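Local coordinates for protein putative phosphomannomutase (Thermus thermophilus, PDB 1TUO) that probably catalyses magnesium-dependent shifting of a phosphoryl group between positions of a sugar phosphate, as in other phosphohexose mutases, at residues F265-L276 with F370-H381. Numbering follows the deposited sequence.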
ATOM      1  N   PHE A 265      -3.972   6.832 -13.980  1.00 20.64           N
ATOM      2  CA  PHE A 265      -4.507   7.721 -12.946  1.00 20.36           C
ATOM      3  C   PHE A 265      -3.615   7.400 -11.741  1.00 20.71           C
ATOM      4  O   PHE A 265      -3.787   6.362 -11.089  1.00 20.41           O
ATOM      5  CB  PHE A 265      -5.972   7.340 -12.691  1.00 21.73           C
ATOM      6  CG  PHE A 265      -6.758   8.353 -11.899  1.00 21.15           C
ATOM      7  CD1 PHE A 265      -7.146   9.566 -12.468  1.00 22.81           C
ATOM      8  CD2 PHE A 265      -7.172   8.061 -10.606  1.00 20.97           C
ATOM      9  CE1 PHE A 265      -7.941  10.465 -11.754  1.00 23.57           C
ATOM     10  CE2 PHE A 265      -7.964   8.950  -9.889  1.00 23.06           C
ATOM     11  CZ  PHE A 265      -8.352  10.155 -10.464  1.00 22.10           C
ATOM     12  N   ASN A 266      -2.669   8.292 -11.450  1.00 20.68           N
ATOM     13  CA  ASN A 266      -1.688   8.064 -10.389  1.00 19.83           C
ATOM     14  C   ASN A 266      -2.127   8.198  -8.929  1.00 20.79           C
ATOM     15  O   ASN A 266      -3.221   8.670  -8.633  1.00 19.37           O
ATOM     16  CB  ASN A 266      -0.438   8.928 -10.642  1.00 21.13           C
ATOM     17  CG  ASN A 266      -0.657  10.394 -10.332  1.00 20.44           C
ATOM     18  OD1 ASN A 266      -1.363  10.741  -9.388  1.00 20.72           O
ATOM     19  ND2 ASN A 266      -0.024  11.265 -11.113  1.00 22.20           N
ATOM     20  N   PRO A 267      -1.264   7.760  -7.993  1.00 20.03           N
ATOM     21  CA  PRO A 267      -1.544   7.818  -6.556  1.00 20.61           C
ATOM     22  C   PRO A 267      -1.969   9.172  -6.006  1.00 19.98           C
ATOM     23  O   PRO A 267      -2.780   9.235  -5.084  1.00 18.82           O
ATOM     24  CB  PRO A 267      -0.241   7.333  -5.938  1.00 21.06           C
ATOM     25  CG  PRO A 267       0.198   6.292  -6.929  1.00 22.16           C
ATOM     26  CD  PRO A 267      -0.019   7.006  -8.243  1.00 21.38           C
ATOM     27  N   HIS A 268      -1.409  10.243  -6.555  1.00 19.55           N
ATOM     28  CA  HIS A 268      -1.735  11.596  -6.109  1.00 19.99           C
ATOM     29  C   HIS A 268      -3.170  11.904  -6.505  1.00 18.57           C
ATOM     30  O   HIS A 268      -3.917  12.527  -5.749  1.00 20.74           O
ATOM     31  CB  HIS A 268      -0.786  12.601  -6.764  1.00 20.43           C
ATOM     32  CG  HIS A 268       0.662  12.284  -6.548  1.00 22.68           C
ATOM     33  ND1 HIS A 268       1.311  12.540  -5.359  1.00 22.09           N
ATOM     34  CD2 HIS A 268       1.572  11.688  -7.355  1.00 22.44           C
ATOM     35  CE1 HIS A 268       2.560  12.115  -5.443  1.00 25.10           C
ATOM     36  NE2 HIS A 268       2.743  11.592  -6.643  1.00 25.09           N
ATOM     37  N   GLN A 269      -3.546  11.458  -7.698  1.00 19.45           N
ATOM     38  CA  GLN A 269      -4.896  11.671  -8.190  1.00 18.33           C
ATOM     39  C   GLN A 269      -5.865  10.823  -7.375  1.00 19.00           C
ATOM     40  O   GLN A 269      -6.932  11.290  -6.985  1.00 19.44           O
ATOM     41  CB  GLN A 269      -4.979  11.312  -9.671  1.00 18.99           C
ATOM     42  CG  GLN A 269      -4.187  12.279 -10.560  1.00 19.84           C
ATOM     43  CD  GLN A 269      -4.126  11.833 -12.009  1.00 19.64           C
ATOM     44  OE1 GLN A 269      -3.409  10.894 -12.348  1.00 21.51           O
ATOM     45  NE2 GLN A 269      -4.882  12.503 -12.870  1.00 21.72           N
ATOM     46  N   VAL A 270      -5.489   9.582  -7.099  1.00 17.90           N
ATOM     47  CA  VAL A 270      -6.360   8.719  -6.310  1.00 17.45           C
ATOM     48  C   VAL A 270      -6.548   9.272  -4.909  1.00 16.56           C
ATOM     49  O   VAL A 270      -7.673   9.383  -4.419  1.00 16.77           O
ATOM     50  CB  VAL A 270      -5.790   7.296  -6.194  1.00 18.07           C
ATOM     51  CG1 VAL A 270      -6.509   6.524  -5.078  1.00 19.56           C
ATOM     52  CG2 VAL A 270      -5.943   6.579  -7.513  1.00 20.07           C
ATOM     53  N   LEU A 271      -5.439   9.620  -4.261  1.00 17.31           N
ATOM     54  CA  LEU A 271      -5.497  10.129  -2.897  1.00 17.68           C
ATOM     55  C   LEU A 271      -6.331  11.396  -2.759  1.00 18.16           C
ATOM     56  O   LEU A 271      -7.187  11.485  -1.877  1.00 17.87           O
ATOM     57  CB  LEU A 271      -4.085  10.390  -2.366  1.00 18.00           C
ATOM     58  CG  LEU A 271      -4.015  10.939  -0.943  1.00 19.02           C
ATOM     59  CD1 LEU A 271      -4.639   9.954   0.047  1.00 19.12           C
ATOM     60  CD2 LEU A 271      -2.552  11.204  -0.593  1.00 21.27           C
ATOM     61  N   THR A 272      -6.089  12.377  -3.623  1.00 17.41           N
ATOM     62  CA  THR A 272      -6.845  13.624  -3.539  1.00 18.30           C
ATOM     63  C   THR A 272      -8.314  13.447  -3.917  1.00 18.66           C
ATOM     64  O   THR A 272      -9.192  14.072  -3.316  1.00 19.58           O
ATOM     65  CB  THR A 272      -6.213  14.731  -4.420  1.00 18.30           C
ATOM     66  OG1 THR A 272      -6.135  14.292  -5.781  1.00 18.11           O
ATOM     67  CG2 THR A 272      -4.822  15.061  -3.914  1.00 19.61           C
ATOM     68  N   THR A 273      -8.583  12.601  -4.907  1.00 18.37           N
ATOM     69  CA  THR A 273      -9.959  12.353  -5.330  1.00 19.66           C
ATOM     70  C   THR A 273     -10.727  11.715  -4.170  1.00 20.33           C
ATOM     71  O   THR A 273     -11.857  12.100  -3.882  1.00 20.04           O
ATOM     72  CB  THR A 273     -10.016  11.409  -6.557  1.00 20.68           C
ATOM     73  OG1 THR A 273      -9.420  12.058  -7.692  1.00 21.69           O
ATOM     74  CG2 THR A 273     -11.459  11.053  -6.893  1.00 21.66           C
ATOM     75  N   LEU A 274     -10.105  10.751  -3.496  1.00 19.85           N
ATOM     76  CA  LEU A 274     -10.762  10.088  -2.371  1.00 19.63           C
ATOM     77  C   LEU A 274     -10.833  11.002  -1.152  1.00 20.01           C
ATOM     78  O   LEU A 274     -11.773  10.923  -0.363  1.00 20.18           O
ATOM     79  CB  LEU A 274     -10.044   8.775  -2.018  1.00 18.71           C
ATOM     80  CG  LEU A 274     -10.253   7.641  -3.031  1.00 17.46           C
ATOM     81  CD1 LEU A 274      -9.569   6.372  -2.525  1.00 20.34           C
ATOM     82  CD2 LEU A 274     -11.751   7.386  -3.243  1.00 20.74           C
ATOM     83  N   ALA A 275      -9.851  11.883  -0.991  1.00 19.41           N
ATOM     84  CA  ALA A 275      -9.885  12.798   0.143  1.00 18.73           C
ATOM     85  C   ALA A 275     -11.081  13.727  -0.039  1.00 19.59           C
ATOM     86  O   ALA A 275     -11.819  13.999   0.907  1.00 19.59           O
ATOM     87  CB  ALA A 275      -8.596  13.617   0.223  1.00 19.58           C
ATOM     88  N   LEU A 276     -11.276  14.199  -1.266  1.00 18.81           N
ATOM     89  CA  LEU A 276     -12.385  15.102  -1.560  1.00 20.11           C
ATOM     90  C   LEU A 276     -13.719  14.404  -1.343  1.00 20.36           C
ATOM     91  O   LEU A 276     -14.616  14.950  -0.712  1.00 21.84           O
ATOM     92  CB  LEU A 276     -12.310  15.591  -3.007  1.00 20.28           C
ATOM     93  CG  LEU A 276     -13.453  16.501  -3.470  1.00 20.48           C
ATOM     94  CD1 LEU A 276     -13.477  17.766  -2.623  1.00 19.76           C
ATOM     95  CD2 LEU A 276     -13.251  16.859  -4.937  1.00 21.25           C
ATOM     96  N   PHE A 370     -11.286  14.171 -10.604  1.00 21.96           N
ATOM     97  CA  PHE A 370     -10.013  14.832 -10.391  1.00 21.06           C
ATOM     98  C   PHE A 370     -10.023  16.243 -10.976  1.00 21.89           C
ATOM     99  O   PHE A 370      -9.382  17.139 -10.433  1.00 23.60           O
ATOM    100  CB  PHE A 370      -8.859  14.027 -10.987  1.00 21.00           C
ATOM    101  CG  PHE A 370      -7.517  14.599 -10.648  1.00 19.22           C
ATOM    102  CD1 PHE A 370      -7.083  14.638  -9.326  1.00 20.95           C
ATOM    103  CD2 PHE A 370      -6.723  15.176 -11.632  1.00 19.52           C
ATOM    104  CE1 PHE A 370      -5.883  15.249  -8.985  1.00 21.77           C
ATOM    105  CE2 PHE A 370      -5.522  15.791 -11.307  1.00 20.25           C
ATOM    106  CZ  PHE A 370      -5.100  15.831  -9.983  1.00 20.83           C
ATOM    107  N   LYS A 371     -10.755  16.442 -12.072  1.00 21.76           N
ATOM    108  CA  LYS A 371     -10.850  17.767 -12.690  1.00 23.48           C
ATOM    109  C   LYS A 371     -11.483  18.713 -11.672  1.00 22.98           C
ATOM    110  O   LYS A 371     -11.165  19.901 -11.627  1.00 22.46           O
ATOM    111  CB  LYS A 371     -11.724  17.712 -13.946  1.00 24.26           C
ATOM    112  CG  LYS A 371     -11.176  16.838 -15.061  1.00 29.78           C
ATOM    113  CD  LYS A 371      -9.907  17.407 -15.663  1.00 32.69           C
ATOM    114  CE  LYS A 371      -9.399  16.519 -16.796  1.00 36.57           C
ATOM    115  NZ  LYS A 371      -8.176  17.074 -17.450  1.00 38.47           N
ATOM    116  N   GLU A 372     -12.382  18.167 -10.857  1.00 22.31           N
ATOM    117  CA  GLU A 372     -13.057  18.935  -9.819  1.00 22.63           C
ATOM    118  C   GLU A 372     -12.044  19.244  -8.717  1.00 22.20           C
ATOM    119  O   GLU A 372     -12.095  20.301  -8.085  1.00 22.15           O
ATOM    120  CB  GLU A 372     -14.240  18.131  -9.261  1.00 23.56           C
ATOM    121  CG  GLU A 372     -14.953  18.745  -8.060  1.00 23.90           C
ATOM    122  CD  GLU A 372     -15.816  19.958  -8.399  1.00 26.39           C
ATOM    123  OE1 GLU A 372     -16.250  20.103  -9.564  1.00 27.07           O
ATOM    124  OE2 GLU A 372     -16.077  20.757  -7.477  1.00 26.47           O
ATOM    125  N   VAL A 373     -11.119  18.319  -8.481  1.00 21.33           N
ATOM    126  CA  VAL A 373     -10.087  18.556  -7.484  1.00 20.77           C
ATOM    127  C   VAL A 373      -9.244  19.728  -7.980  1.00 20.30           C
ATOM    128  O   VAL A 373      -8.914  20.634  -7.220  1.00 21.65           O
ATOM    129  CB  VAL A 373      -9.166  17.325  -7.304  1.00 19.81           C
ATOM    130  CG1 VAL A 373      -7.940  17.699  -6.481  1.00 21.35           C
ATOM    131  CG2 VAL A 373      -9.933  16.200  -6.616  1.00 20.58           C
ATOM    132  N   GLU A 374      -8.895  19.701  -9.261  1.00 19.72           N
ATOM    133  CA  GLU A 374      -8.087  20.777  -9.825  1.00 21.54           C
ATOM    134  C   GLU A 374      -8.819  22.117  -9.776  1.00 21.49           C
ATOM    135  O   GLU A 374      -8.205  23.156  -9.542  1.00 21.38           O
ATOM    136  CB  GLU A 374      -7.668  20.424 -11.257  1.00 23.09           C
ATOM    137  CG  GLU A 374      -6.469  19.473 -11.292  1.00 26.57           C
ATOM    138  CD  GLU A 374      -6.120  18.968 -12.680  1.00 27.30           C
ATOM    139  OE1 GLU A 374      -4.913  18.781 -12.948  1.00 30.47           O
ATOM    140  OE2 GLU A 374      -7.040  18.739 -13.494  1.00 28.96           O
ATOM    141  N   ALA A 375     -10.132  22.087  -9.974  1.00 22.73           N
ATOM    142  CA  ALA A 375     -10.925  23.315  -9.936  1.00 21.68           C
ATOM    143  C   ALA A 375     -10.967  23.888  -8.519  1.00 22.09           C
ATOM    144  O   ALA A 375     -10.768  25.086  -8.317  1.00 23.39           O
ATOM    145  CB  ALA A 375     -12.348  23.039 -10.429  1.00 21.58           C
ATOM    146  N   LEU A 376     -11.234  23.029  -7.543  1.00 20.69           N
ATOM    147  CA  LEU A 376     -11.309  23.460  -6.151  1.00 21.71           C
ATOM    148  C   LEU A 376      -9.968  23.916  -5.572  1.00 21.70           C
ATOM    149  O   LEU A 376      -9.934  24.741  -4.660  1.00 23.41           O
ATOM    150  CB  LEU A 376     -11.887  22.333  -5.287  1.00 21.01           C
ATOM    151  CG  LEU A 376     -13.326  21.914  -5.605  1.00 20.91           C
ATOM    152  CD1 LEU A 376     -13.716  20.704  -4.751  1.00 22.37           C
ATOM    153  CD2 LEU A 376     -14.276  23.091  -5.340  1.00 21.38           C
ATOM    154  N   THR A 377      -8.867  23.370  -6.082  1.00 21.94           N
ATOM    155  CA  THR A 377      -7.541  23.749  -5.586  1.00 21.42           C
ATOM    156  C   THR A 377      -6.945  24.886  -6.402  1.00 22.81           C
ATOM    157  O   THR A 377      -6.084  25.619  -5.916  1.00 23.61           O
ATOM    158  CB  THR A 377      -6.531  22.578  -5.644  1.00 21.28           C
ATOM    159  OG1 THR A 377      -6.427  22.097  -6.990  1.00 21.31           O
ATOM    160  CG2 THR A 377      -6.965  21.445  -4.731  1.00 19.73           C
ATOM    161  N   GLY A 378      -7.399  25.017  -7.644  1.00 22.66           N
ATOM    162  CA  GLY A 378      -6.886  26.058  -8.516  1.00 23.18           C
ATOM    163  C   GLY A 378      -5.517  25.684  -9.053  1.00 23.38           C
ATOM    164  O   GLY A 378      -4.775  26.533  -9.543  1.00 22.78           O
ATOM    165  N   LEU A 379      -5.184  24.401  -8.957  1.00 23.01           N
ATOM    166  CA  LEU A 379      -3.888  23.909  -9.415  1.00 24.75           C
ATOM    167  C   LEU A 379      -4.020  22.774 -10.421  1.00 25.67           C
ATOM    168  O   LEU A 379      -5.003  22.031 -10.408  1.00 26.84           O
ATOM    169  CB  LEU A 379      -3.077  23.402  -8.220  1.00 25.20           C
ATOM    170  CG  LEU A 379      -2.765  24.388  -7.091  1.00 25.87           C
ATOM    171  CD1 LEU A 379      -2.147  23.635  -5.919  1.00 26.57           C
ATOM    172  CD2 LEU A 379      -1.820  25.470  -7.601  1.00 26.35           C
ATOM    173  N   THR A 380      -3.024  22.652 -11.295  1.00 25.54           N
ATOM    174  CA  THR A 380      -2.985  21.582 -12.283  1.00 27.44           C
ATOM    175  C   THR A 380      -1.895  20.632 -11.788  1.00 26.69           C
ATOM    176  O   THR A 380      -0.917  21.071 -11.184  1.00 27.23           O
ATOM    177  CB  THR A 380      -2.618  22.110 -13.687  1.00 29.30           C
ATOM    178  OG1 THR A 380      -3.655  22.987 -14.152  1.00 32.74           O
ATOM    179  CG2 THR A 380      -2.458  20.957 -14.663  1.00 31.61           C
ATOM    180  N   HIS A 381      -2.061  19.340 -12.047  1.00 26.88           N
ATOM    181  CA  HIS A 381      -1.117  18.336 -11.577  1.00 25.59           C
ATOM    182  C   HIS A 381      -0.434  17.502 -12.648  1.00 25.77           C
ATOM    183  O   HIS A 381      -1.070  17.030 -13.587  1.00 26.49           O
ATOM    184  CB  HIS A 381      -1.833  17.382 -10.610  1.00 25.06           C
ATOM    185  CG  HIS A 381      -1.037  16.163 -10.259  1.00 24.47           C
ATOM    186  ND1 HIS A 381      -0.087  16.152  -9.261  1.00 24.31           N
ATOM    187  CD2 HIS A 381      -1.036  14.917 -10.792  1.00 24.67           C
ATOM    188  CE1 HIS A 381       0.465  14.954  -9.193  1.00 24.18           C
ATOM    189  NE2 HIS A 381      -0.092  14.185 -10.113  1.00 23.58           N
TER
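Thr273 and Phe370 bring their CA atoms within 5.6 Å where helices 267-276 and 370-377 cross at 75°, their axes 9.3 Å apart at closest approach. Phe370 has its CG anti to the backbone N (chi1 -173°), which carries the ring across Gln269: Gln269 CG sits 3.6 Å from the ring centroid, almost straight above it, a CH-pi contact over one face. Thr272 OG1 meets the edge in plane, and the Phe265 ring edge reaches Phe370 CB. An alanine in place of this phenylalanine would remove the ring, and Gln269 CG would probably lose its aromatic partner, with a gap opening beside Thr272 OG1. Further along, Leu276 CD2 touches Val373 CG2 at 3.8 Å, and Leu276 CD1 packs on Leu376 CD1.

At the N-terminus of helix 267-276, Asn266 and Gln269 form a capping box: Gln269 N donates to Asn266 OD1, and Asn266 N to Gln269 OE1 (both 2.9 Å). This leaves Asn266 ND2 to donate to His381 NE2 at 3.1 Å, nearly straight (166°) and in the imidazole plane. His381 ND1 is hydrogen-bonded to Glu444 OE2, linking the capped helix of domain III to the C-terminal domain; with NE2 accepting, the proton probably sits on ND1, a tautomer Glu444 would probably favour.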